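Local coordinates for protein glycoside Hydrolase (Bacteroides uniformis, PDB 5T99) that probably hydrolyses galactose-containing glycans as a family 2 glycoside hydrolase of an agarose-degrading pathway, and binds the inhibitor galacto-isofagomine in its barrel active site, at residues Pro446-Tyr454 and Val466-Lys477; Pro486-Ser497 and Arg546-Thr554. All coordinates share one frame; numbering follows the deposited sequence.

Contact 1: residues Pro446-Tyr454 and Val466-Lys477. With GIF (D-galacto-isofagomine), chain C.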
loop_
_atom_site.group_PDB
_atom_site.type_symbol
_atom_site.label_atom_id
_atom_site.label_comp_id
_atom_site.label_asym_id
_atom_site.label_seq_id
_atom_site.Cartn_x
_atom_site.Cartn_y
_atom_site.Cartn_z
ATOM N N PRO A 446 -11.861 -16.234 -1.765
ATOM C CA PRO A 446 -13.232 -15.720 -1.844
ATOM C C PRO A 446 -13.350 -14.325 -2.431
ATOM O O PRO A 446 -12.411 -13.533 -2.339
ATOM C CB PRO A 446 -13.683 -15.704 -0.383
ATOM C CG PRO A 446 -12.425 -15.606 0.394
ATOM C CD PRO A 446 -11.460 -16.455 -0.360
ATOM N N SER A 447 -14.505 -14.045 -3.039
ATOM C CA SER A 447 -14.871 -12.695 -3.442
ATOM C C SER A 447 -15.465 -11.949 -2.254
ATOM O O SER A 447 -16.021 -12.545 -1.334
ATOM C CB SER A 447 -15.897 -12.742 -4.566
ATOM O OG SER A 447 -17.093 -13.380 -4.150
ATOM N N THR A 448 -15.362 -10.631 -2.293
ATOM C CA THR A 448 -15.954 -9.780 -1.277
ATOM C C THR A 448 -16.298 -8.426 -1.894
ATOM O O THR A 448 -16.052 -8.189 -3.085
ATOM C CB THR A 448 -14.991 -9.633 -0.073
ATOM O OG1 THR A 448 -15.643 -8.986 1.034
ATOM C CG2 THR A 448 -13.752 -8.851 -0.469
ATOM N N CYS A 449 -16.873 -7.551 -1.071
ATOM C CA CYS A 449 -17.282 -6.218 -1.494
ATOM C C CYS A 449 -17.496 -5.371 -0.246
ATOM O O CYS A 449 -17.829 -5.905 0.820
ATOM C CB CYS A 449 -18.569 -6.300 -2.334
ATOM S SG CYS A 449 -18.980 -4.815 -3.283
ATOM N N GLY A 450 -17.286 -4.062 -0.372
ATOM C CA GLY A 450 -17.429 -3.125 0.760
ATOM C C GLY A 450 -18.732 -2.356 0.666
ATOM O O GLY A 450 -18.883 -1.518 -0.227
ATOM N N PHE A 451 -19.670 -2.640 1.569
ATOM C CA PHE A 451 -21.020 -2.056 1.514
ATOM C C PHE A 451 -21.228 -0.938 2.533
ATOM O O PHE A 451 -21.160 -1.177 3.741
ATOM C CB PHE A 451 -22.076 -3.130 1.750
ATOM C CG PHE A 451 -22.028 -4.261 0.760
ATOM C CD1 PHE A 451 -22.229 -4.026 -0.596
ATOM C CD2 PHE A 451 -21.793 -5.575 1.185
ATOM C CE1 PHE A 451 -22.198 -5.079 -1.507
ATOM C CE2 PHE A 451 -21.754 -6.622 0.279
ATOM C CZ PHE A 451 -21.961 -6.378 -1.070
ATOM N N ASN A 452 -21.497 0.273 2.041
ATOM C CA ASN A 452 -21.816 1.422 2.915
ATOM C C ASN A 452 -23.297 1.702 3.102
ATOM O O ASN A 452 -23.663 2.378 4.071
ATOM C CB ASN A 452 -21.112 2.701 2.463
ATOM C CG ASN A 452 -21.507 3.151 1.065
ATOM O OD1 ASN A 452 -21.904 2.348 0.216
ATOM N ND2 ASN A 452 -21.350 4.451 0.809
ATOM N N TYR A 453 -24.158 1.216 2.210
ATOM C CA TYR A 453 -25.591 1.405 2.421
ATOM C C TYR A 453 -26.055 0.267 3.338
ATOM O O TYR A 453 -25.500 -0.845 3.304
ATOM C CB TYR A 453 -26.371 1.425 1.107
ATOM C CG TYR A 453 -26.056 2.543 0.115
ATOM C CD1 TYR A 453 -24.981 3.416 0.284
ATOM C CD2 TYR A 453 -26.823 2.688 -1.040
ATOM C CE1 TYR A 453 -24.703 4.411 -0.646
ATOM C CE2 TYR A 453 -26.544 3.672 -1.978
ATOM C CZ TYR A 453 -25.480 4.528 -1.775
ATOM O OH TYR A 453 -25.187 5.510 -2.695
ATOM N N TYR A 454 -27.030 0.562 4.187
ATOM C CA TYR A 454 -27.671 -0.447 5.026
ATOM C C TYR A 454 -29.138 -0.054 5.295
ATOM O O TYR A 454 -29.390 1.071 5.715
ATOM C CB TYR A 454 -26.920 -0.632 6.352
ATOM C CG TYR A 454 -27.542 -1.717 7.191
ATOM C CD1 TYR A 454 -27.130 -3.039 7.075
ATOM C CD2 TYR A 454 -28.592 -1.429 8.063
ATOM C CE1 TYR A 454 -27.731 -4.040 7.817
ATOM C CE2 TYR A 454 -29.198 -2.421 8.811
ATOM C CZ TYR A 454 -28.767 -3.726 8.686
ATOM O OH TYR A 454 -29.376 -4.703 9.451
ATOM N N VAL A 466 -21.511 -12.282 -3.340
ATOM C CA VAL A 466 -20.094 -12.480 -3.047
ATOM C C VAL A 466 -20.011 -13.480 -1.918
ATOM O O VAL A 466 -21.017 -13.759 -1.243
ATOM C CB VAL A 466 -19.341 -11.168 -2.683
ATOM C CG1 VAL A 466 -19.174 -10.308 -3.919
ATOM C CG2 VAL A 466 -20.040 -10.374 -1.584
ATOM N N ASP A 467 -18.818 -14.032 -1.731
ATOM C CA ASP A 467 -18.588 -15.041 -0.704
ATOM C C ASP A 467 -18.626 -14.464 0.725
ATOM O O ASP A 467 -19.118 -15.117 1.653
ATOM C CB ASP A 467 -17.243 -15.756 -0.950
ATOM C CG ASP A 467 -17.225 -16.571 -2.234
ATOM O OD1 ASP A 467 -18.145 -17.387 -2.451
ATOM O OD2 ASP A 467 -16.271 -16.409 -3.025
ATOM N N ILE A 468 -18.078 -13.263 0.903
ATOM C CA ILE A 468 -17.956 -12.637 2.227
ATOM C C ILE A 468 -18.360 -11.169 2.104
ATOM O O ILE A 468 -17.830 -10.441 1.252
ATOM C CB ILE A 468 -16.521 -12.744 2.794
ATOM C CG1 ILE A 468 -16.048 -14.215 2.870
ATOM C CG2 ILE A 468 -16.453 -12.143 4.192
ATOM C CD1 ILE A 468 -14.560 -14.384 3.104
ATOM N N ALA A 469 -19.297 -10.747 2.955
ATOM C CA ALA A 469 -19.819 -9.377 2.935
ATOM C C ALA A 469 -19.032 -8.455 3.886
ATOM O O ALA A 469 -18.883 -8.756 5.082
ATOM C CB ALA A 469 -21.298 -9.375 3.307
ATOM N N GLY A 470 -18.537 -7.342 3.346
ATOM C CA GLY A 470 -17.918 -6.297 4.149
ATOM C C GLY A 470 -18.873 -5.139 4.401
ATOM O O GLY A 470 -19.512 -4.665 3.469
ATOM N N MET A 471 -18.958 -4.676 5.651
ATOM C CA MET A 471 -19.751 -3.487 6.004
ATOM C C MET A 471 -18.864 -2.266 6.254
ATOM O O MET A 471 -17.896 -2.338 7.019
ATOM C CB MET A 471 -20.588 -3.756 7.254
ATOM C CG MET A 471 -21.565 -4.899 7.093
ATOM S SD MET A 471 -22.579 -5.123 8.554
ATOM C CE MET A 471 -23.853 -3.919 8.252
ATOM N N ASN A 472 -19.207 -1.149 5.618
ATOM C CA ASN A 472 -18.530 0.127 5.854
ATOM C C ASN A 472 -19.312 0.978 6.843
ATOM O O ASN A 472 -20.427 1.394 6.547
ATOM C CB ASN A 472 -18.371 0.894 4.549
ATOM C CG ASN A 472 -17.364 0.265 3.628
ATOM O OD1 ASN A 472 -16.999 -0.905 3.791
ATOM N ND2 ASN A 472 -16.877 1.046 2.664
ATOM N N TYR A 473 -18.723 1.208 8.017
ATOM C CA TYR A 473 -19.234 2.139 9.052
ATOM C C TYR A 473 -20.603 1.776 9.630
ATOM O O TYR A 473 -21.477 2.641 9.750
ATOM C CB TYR A 473 -19.235 3.572 8.531
ATOM C CG TYR A 473 -17.921 3.966 7.906
ATOM C CD1 TYR A 473 -16.797 4.236 8.700
ATOM C CD2 TYR A 473 -17.789 4.057 6.521
ATOM C CE1 TYR A 473 -15.583 4.597 8.125
ATOM C CE2 TYR A 473 -16.584 4.413 5.947
ATOM C CZ TYR A 473 -15.491 4.685 6.759
ATOM O OH TYR A 473 -14.316 5.032 6.186
ATOM N N LYS A 474 -20.774 0.506 10.003
ATOM C CA LYS A 474 -22.061 0.017 10.516
ATOM C C LYS A 474 -21.971 -0.827 11.802
ATOM O O LYS A 474 -22.733 -1.797 11.952
ATOM C CB LYS A 474 -22.764 -0.803 9.416
ATOM C CG LYS A 474 -23.028 -0.053 8.125
ATOM C CD LYS A 474 -24.088 1.028 8.289
ATOM C CE LYS A 474 -24.282 1.782 6.984
ATOM N NZ LYS A 474 -23.117 2.652 6.653
ATOM N N PRO A 475 -21.081 -0.459 12.747
ATOM C CA PRO A 475 -20.958 -1.267 13.978
ATOM C C PRO A 475 -22.257 -1.353 14.773
ATOM O O PRO A 475 -22.537 -2.392 15.367
ATOM C CB PRO A 475 -19.863 -0.547 14.771
ATOM C CG PRO A 475 -19.912 0.867 14.298
ATOM C CD PRO A 475 -20.304 0.793 12.843
ATOM N N GLY A 476 -23.057 -0.286 14.735
ATOM C CA GLY A 476 -24.392 -0.280 15.330
ATOM C C GLY A 476 -25.365 -1.284 14.732
ATOM O O GLY A 476 -26.330 -1.683 15.398
ATOM N N LYS A 477 -25.124 -1.696 13.487
ATOM C CA LYS A 477 -25.974 -2.697 12.827
ATOM C C LYS A 477 -25.413 -4.123 12.766
ATOM O O LYS A 477 -26.034 -4.987 12.140
ATOM C CB LYS A 477 -26.331 -2.208 11.414
ATOM C CG LYS A 477 -27.012 -0.845 11.378
ATOM C CD LYS A 477 -28.348 -0.865 12.104
ATOM C CE LYS A 477 -29.141 0.412 11.850
ATOM N NZ LYS A 477 -30.519 0.266 12.399
HETATM C C GIF C . -14.739 5.504 1.010
HETATM N N GIF C . -15.497 5.599 2.247
HETATM O O GIF C . -14.673 8.823 5.130
HETATM C C1 GIF C . -13.366 6.121 1.192
HETATM O O1 GIF C . -14.109 8.389 0.913
HETATM C C2 GIF C . -13.454 7.508 1.823
HETATM O O2 GIF C . -12.724 6.217 -0.078
HETATM C C3 GIF C . -14.212 7.478 3.146
HETATM C C4 GIF C . -15.595 6.863 2.956
HETATM C C5 GIF C . -14.334 8.884 3.737
#
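Strands 447-451 and 468-472 run parallel, their axes 4.4 Å apart at closest and crossing at -22°, as neighbouring staves of the TIM barrel joined by a beta-alpha-beta crossover through helix 456-459. The backbones pair in register from Gly450-Gly470 to Phe451-Met471: Gly470 N donates to Cys449 O, Phe451 N to Gly470 O and Asn472 N to Phe451 O (2.7 Å). At the strand starts side chains add to backbone bonds such as Ile468 N to Ser447 O. Asp467 OD2 accepts Ser447 N at 3.0 Å on its anti side, and Asp467 N in return donates to Ser447 OG. Thr448 OG1, swung anti to its own N (chi1 -170°), donates to Ile468 O at 2.6 Å from above the carbonyl plane, and is also hydrogen-bonded to Tyr491 OH, on the strand beyond 468-472. Ala469 CB and Val466 CG2 meet the edge of the Phe451 ring. Beyond the strands, Lys477 crosses one face of the Tyr454 ring, its CB 4.0 Å from the centroid in a CH-pi contact, while Met471 CE touches Tyr454 CD1 at 3.6 Å. Bends at chi2 and chi4 let Lys474 NZ donate to two carbonyls, Asn452 O at 2.7 Å and Asn472 O at 3.0 Å.

Contact 2: residues Pro486-Ser497 and Arg546-Thr554. With GIF (D-galacto-isofagomine), chain C.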
loop_
_atom_site.group_PDB
_atom_site.type_symbol
_atom_site.label_atom_id
_atom_site.label_comp_id
_atom_site.label_asym_id
_atom_site.label_seq_id
_atom_site.Cartn_x
_atom_site.Cartn_y
_atom_site.Cartn_z
ATOM N N PRO A 486 -28.377 -14.614 8.803
ATOM C CA PRO A 486 -27.457 -15.352 9.673
ATOM C C PRO A 486 -26.411 -16.179 8.962
ATOM O O PRO A 486 -25.429 -16.561 9.594
ATOM C CB PRO A 486 -28.395 -16.257 10.489
ATOM C CG PRO A 486 -29.574 -16.454 9.617
ATOM C CD PRO A 486 -29.752 -15.146 8.901
ATOM N N ASP A 487 -26.607 -16.440 7.670
ATOM C CA ASP A 487 -25.675 -17.252 6.869
ATOM C C ASP A 487 -24.579 -16.474 6.119
ATOM O O ASP A 487 -23.727 -17.088 5.465
ATOM C CB ASP A 487 -26.481 -18.097 5.889
ATOM C CG ASP A 487 -27.521 -18.927 6.599
ATOM O OD1 ASP A 487 -27.125 -19.841 7.350
ATOM O OD2 ASP A 487 -28.724 -18.635 6.449
ATOM N N LEU A 488 -24.581 -15.145 6.208
ATOM C CA LEU A 488 -23.526 -14.352 5.568
ATOM C C LEU A 488 -22.258 -14.299 6.443
ATOM O O LEU A 488 -22.343 -13.959 7.618
ATOM C CB LEU A 488 -23.997 -12.924 5.316
ATOM C CG LEU A 488 -25.177 -12.756 4.378
ATOM C CD1 LEU A 488 -25.569 -11.288 4.360
ATOM C CD2 LEU A 488 -24.834 -13.266 2.985
ATOM N N PRO A 489 -21.082 -14.631 5.865
ATOM C CA PRO A 489 -19.829 -14.296 6.548
ATOM C C PRO A 489 -19.595 -12.788 6.454
ATOM O O PRO A 489 -19.872 -12.195 5.393
ATOM C CB PRO A 489 -18.765 -15.070 5.757
ATOM C CG PRO A 489 -19.510 -16.031 4.886
ATOM C CD PRO A 489 -20.839 -15.392 4.623
ATOM N N LEU A 490 -19.095 -12.185 7.543
ATOM C CA LEU A 490 -19.063 -10.728 7.704
ATOM C C LEU A 490 -17.750 -10.210 8.277
ATOM O O LEU A 490 -17.070 -10.897 9.046
ATOM C CB LEU A 490 -20.220 -10.262 8.605
ATOM C CG LEU A 490 -21.623 -10.409 8.015
ATOM C CD1 LEU A 490 -22.672 -10.522 9.107
ATOM C CD2 LEU A 490 -21.959 -9.256 7.091
ATOM N N TYR A 491 -17.404 -8.988 7.888
ATOM C CA TYR A 491 -16.324 -8.239 8.512
ATOM C C TYR A 491 -16.568 -6.753 8.282
ATOM O O TYR A 491 -17.414 -6.379 7.480
ATOM C CB TYR A 491 -14.947 -8.674 7.959
ATOM C CG TYR A 491 -14.721 -8.290 6.527
ATOM C CD1 TYR A 491 -13.931 -7.197 6.183
ATOM C CD2 TYR A 491 -15.318 -9.010 5.511
ATOM C CE1 TYR A 491 -13.745 -6.846 4.852
ATOM C CE2 TYR A 491 -15.145 -8.659 4.188
ATOM C CZ TYR A 491 -14.369 -7.573 3.861
ATOM O OH TYR A 491 -14.214 -7.235 2.538
ATOM N N GLY A 492 -15.833 -5.911 8.995
ATOM C CA GLY A 492 -15.898 -4.472 8.789
ATOM C C GLY A 492 -14.913 -4.086 7.713
ATOM O O GLY A 492 -13.711 -3.979 7.972
ATOM N N SER A 493 -15.406 -3.882 6.495
ATOM C CA SER A 493 -14.520 -3.532 5.372
ATOM C C SER A 493 -13.958 -2.117 5.448
ATOM O O SER A 493 -12.929 -1.836 4.837
ATOM C CB SER A 493 -15.201 -3.777 4.028
ATOM O OG SER A 493 -16.560 -3.396 4.051
ATOM N N GLU A 494 -14.619 -1.229 6.183
ATOM C CA GLU A 494 -14.115 0.135 6.380
ATOM C C GLU A 494 -14.653 0.652 7.716
ATOM O O GLU A 494 -15.856 0.537 7.989
ATOM C CB GLU A 494 -14.524 1.031 5.212
ATOM C CG GLU A 494 -13.447 1.965 4.711
ATOM C CD GLU A 494 -13.964 2.881 3.615
ATOM O OE1 GLU A 494 -14.086 2.410 2.470
ATOM O OE2 GLU A 494 -14.250 4.075 3.898
ATOM N N THR A 495 -13.775 1.171 8.574
ATOM C CA THR A 495 -14.183 1.503 9.940
ATOM C C THR A 495 -13.575 2.811 10.455
ATOM O O THR A 495 -12.525 3.268 9.983
ATOM C CB THR A 495 -13.870 0.349 10.927
ATOM O OG1 THR A 495 -12.457 0.109 10.998
ATOM C CG2 THR A 495 -14.561 -0.940 10.504
ATOM N N SER A 496 -14.269 3.377 11.439
ATOM C CA SER A 496 -13.905 4.603 12.143
ATOM C C SER A 496 -14.091 5.858 11.287
ATOM O O SER A 496 -15.101 6.508 11.412
ATOM C CB SER A 496 -12.493 4.529 12.760
ATOM O OG SER A 496 -12.291 5.597 13.665
ATOM N N SER A 497 -13.141 6.171 10.406
ATOM C CA SER A 497 -13.048 7.494 9.745
ATOM C C SER A 497 -12.934 8.686 10.725
ATOM O O SER A 497 -13.246 9.825 10.375
ATOM C CB SER A 497 -14.178 7.704 8.714
ATOM O OG SER A 497 -13.730 7.377 7.410
ATOM N N ARG A 546 -18.359 -13.199 15.508
ATOM C CA ARG A 546 -18.433 -13.715 14.139
ATOM C C ARG A 546 -17.786 -12.775 13.126
ATOM O O ARG A 546 -17.290 -13.235 12.101
ATOM C CB ARG A 546 -19.890 -14.024 13.733
ATOM C CG ARG A 546 -20.529 -15.192 14.505
ATOM C CD ARG A 546 -21.925 -15.571 14.005
ATOM N NE ARG A 546 -21.943 -15.735 12.544
ATOM C CZ ARG A 546 -22.896 -15.318 11.698
ATOM N NH1 ARG A 546 -24.006 -14.704 12.108
ATOM N NH2 ARG A 546 -22.738 -15.533 10.396
ATOM N N PHE A 547 -17.812 -11.471 13.397
ATOM C CA PHE A 547 -17.150 -10.507 12.521
ATOM C C PHE A 547 -15.645 -10.794 12.506
ATOM O O PHE A 547 -15.020 -10.935 13.553
ATOM C CB PHE A 547 -17.464 -9.047 12.906
ATOM C CG PHE A 547 -18.697 -8.501 12.233
ATOM C CD1 PHE A 547 -18.611 -7.455 11.329
ATOM C CD2 PHE A 547 -19.955 -9.068 12.483
ATOM C CE1 PHE A 547 -19.740 -6.981 10.688
ATOM C CE2 PHE A 547 -21.096 -8.591 11.838
ATOM C CZ PHE A 547 -20.983 -7.546 10.943
ATOM N N MET A 548 -15.090 -10.904 11.297
ATOM C CA MET A 548 -13.725 -11.388 11.097
ATOM C C MET A 548 -12.690 -10.349 11.473
ATOM O O MET A 548 -11.516 -10.699 11.689
ATOM C CB MET A 548 -13.504 -11.793 9.641
ATOM C CG MET A 548 -14.405 -12.925 9.167
ATOM S SD MET A 548 -14.285 -13.167 7.394
ATOM C CE MET A 548 -15.590 -14.363 7.141
ATOM N N GLY A 549 -13.114 -9.082 11.515
ATOM C CA GLY A 549 -12.259 -7.967 11.923
ATOM C C GLY A 549 -12.671 -6.653 11.277
ATOM O O GLY A 549 -13.803 -6.507 10.805
ATOM N N GLU A 550 -11.728 -5.714 11.237
ATOM C CA GLU A 550 -11.956 -4.390 10.697
ATOM C C GLU A 550 -10.814 -3.922 9.809
ATOM O O GLU A 550 -9.692 -4.404 9.908
ATOM C CB GLU A 550 -12.153 -3.389 11.830
ATOM C CG GLU A 550 -10.960 -3.195 12.762
ATOM C CD GLU A 550 -11.185 -2.060 13.750
ATOM O OE1 GLU A 550 -11.576 -0.956 13.305
ATOM O OE2 GLU A 550 -10.977 -2.274 14.965
ATOM N N PHE A 551 -11.117 -2.958 8.948
ATOM C CA PHE A 551 -10.122 -2.318 8.119
ATOM C C PHE A 551 -10.336 -0.807 8.243
ATOM O O PHE A 551 -11.310 -0.271 7.716
ATOM C CB PHE A 551 -10.256 -2.822 6.682
ATOM C CG PHE A 551 -9.768 -4.248 6.485
ATOM C CD1 PHE A 551 -8.464 -4.502 6.076
ATOM C CD2 PHE A 551 -10.614 -5.333 6.722
ATOM C CE1 PHE A 551 -8.015 -5.805 5.895
ATOM C CE2 PHE A 551 -10.167 -6.635 6.555
ATOM C CZ PHE A 551 -8.865 -6.876 6.145
ATOM N N ILE A 552 -9.438 -0.122 8.958
ATOM C CA ILE A 552 -9.709 1.256 9.379
ATOM C C ILE A 552 -9.488 2.195 8.225
ATOM O O ILE A 552 -8.695 1.891 7.355
ATOM C CB ILE A 552 -8.862 1.690 10.605
ATOM C CG1 ILE A 552 -7.420 2.049 10.198
ATOM C CG2 ILE A 552 -8.944 0.632 11.707
ATOM C CD1 ILE A 552 -6.517 2.404 11.352
ATOM N N TRP A 553 -10.207 3.318 8.222
ATOM C CA TRP A 553 -9.989 4.397 7.251
ATOM C C TRP A 553 -9.261 5.580 7.931
ATOM O O TRP A 553 -9.924 6.411 8.539
ATOM C CB TRP A 553 -11.332 4.877 6.657
ATOM C CG TRP A 553 -11.070 5.744 5.478
ATOM C CD1 TRP A 553 -10.989 7.107 5.447
ATOM C CD2 TRP A 553 -10.729 5.288 4.171
ATOM N NE1 TRP A 553 -10.638 7.530 4.182
ATOM C CE2 TRP A 553 -10.469 6.428 3.382
ATOM C CE3 TRP A 553 -10.615 4.017 3.589
ATOM C CZ2 TRP A 553 -10.112 6.332 2.033
ATOM C CZ3 TRP A 553 -10.268 3.920 2.269
ATOM C CH2 TRP A 553 -10.021 5.069 1.493
ATOM N N THR A 554 -7.932 5.710 7.882
ATOM C CA THR A 554 -6.964 4.884 7.178
ATOM C C THR A 554 -5.745 4.687 8.066
ATOM O O THR A 554 -5.605 5.350 9.097
ATOM C CB THR A 554 -6.469 5.597 5.909
ATOM O OG1 THR A 554 -5.972 6.899 6.246
ATOM C CG2 THR A 554 -7.588 5.759 4.925
HETATM C C GIF C . -14.739 5.504 1.010
HETATM N N GIF C . -15.497 5.599 2.247
HETATM O O GIF C . -14.673 8.823 5.130
HETATM C C1 GIF C . -13.366 6.121 1.192
HETATM O O1 GIF C . -14.109 8.389 0.913
HETATM C C2 GIF C . -13.454 7.508 1.823
HETATM O O2 GIF C . -12.724 6.217 -0.078
HETATM C C3 GIF C . -14.212 7.478 3.146
HETATM C C4 GIF C . -15.595 6.863 2.956
HETATM C C5 GIF C . -14.334 8.884 3.737
HETATM O O HOH W 1 -24.535 -13.503 9.358
HETATM O O HOH W 2 -18.422 -13.988 9.743
#
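Trp553 turns CG anti to its backbone N (chi1 -168°) and Glu494 carries an extended chain from a chi1 of -138°, which lays the two side chains alongside each other, carboxylate and indole planes 33° apart. Glu494 OE2 and C1 of the galacto-isofagomine sit over the same indole face; CG2 of Thr554, a residue preceded by a cis peptide bond, covers the opposite one. Behind them strands 490-492 and 549-552 run parallel in the TIM barrel, Gly492 N bonded to Gly549 O at 2.8 Å. Thr495 O accepts both Trp553 N and Ser497 N, and Thr495 OG1 reaches the anti lone pair of Glu550 OE1 at 2.7 Å. Earlier, Leu490 CB lies over one face of the Phe547 ring, 3.8 Å from its centroid. Tyr473 OH bonds both Glu494 OE2 and Ser497 OG, and Arg346 forms a salt bridge with Glu494 OE1. The indole lies over the ligand ring, Ser497 OG shares a hydrogen bond with the hydroxymethyl oxygen O at 2.9 Å, and the ring nitrogen donates to Glu494 OE2 at 2.6 Å. That nitrogen stands at the anomeric position, consistent with a transition-state-like amine facing the carboxylate that probably serves as nucleophile, as in other family 2 enzymes.

How the contacts relate
Contacts 1 and 2 follow each other along the chain and around the barrel: strand 468-472 of contact 1 lies beside strand 490-495 of contact 2, and the contact centres are about 7 Å apart. Two probable hydrogen bonds tie them at the mouth of the barrel, Tyr473 OH to Glu494 OE2 at 2.5 Å and Asn472 OD1 to Ser493 OG at 2.5 Å. Through Tyr473, contact 1 probably helps to position two ligand-binding groups of contact 2. Asn472 ND2 is hydrogen-bonded to Glu417 OE2 of the same pocket. Contact 2 hydrogen-bonds galacto-isofagomine, whereas contact 1 comes no nearer than Tyr473 OH to ligand C3 at 3.9 Å; His349, Arg161 and Trp530 are further hydrogen-bond partners.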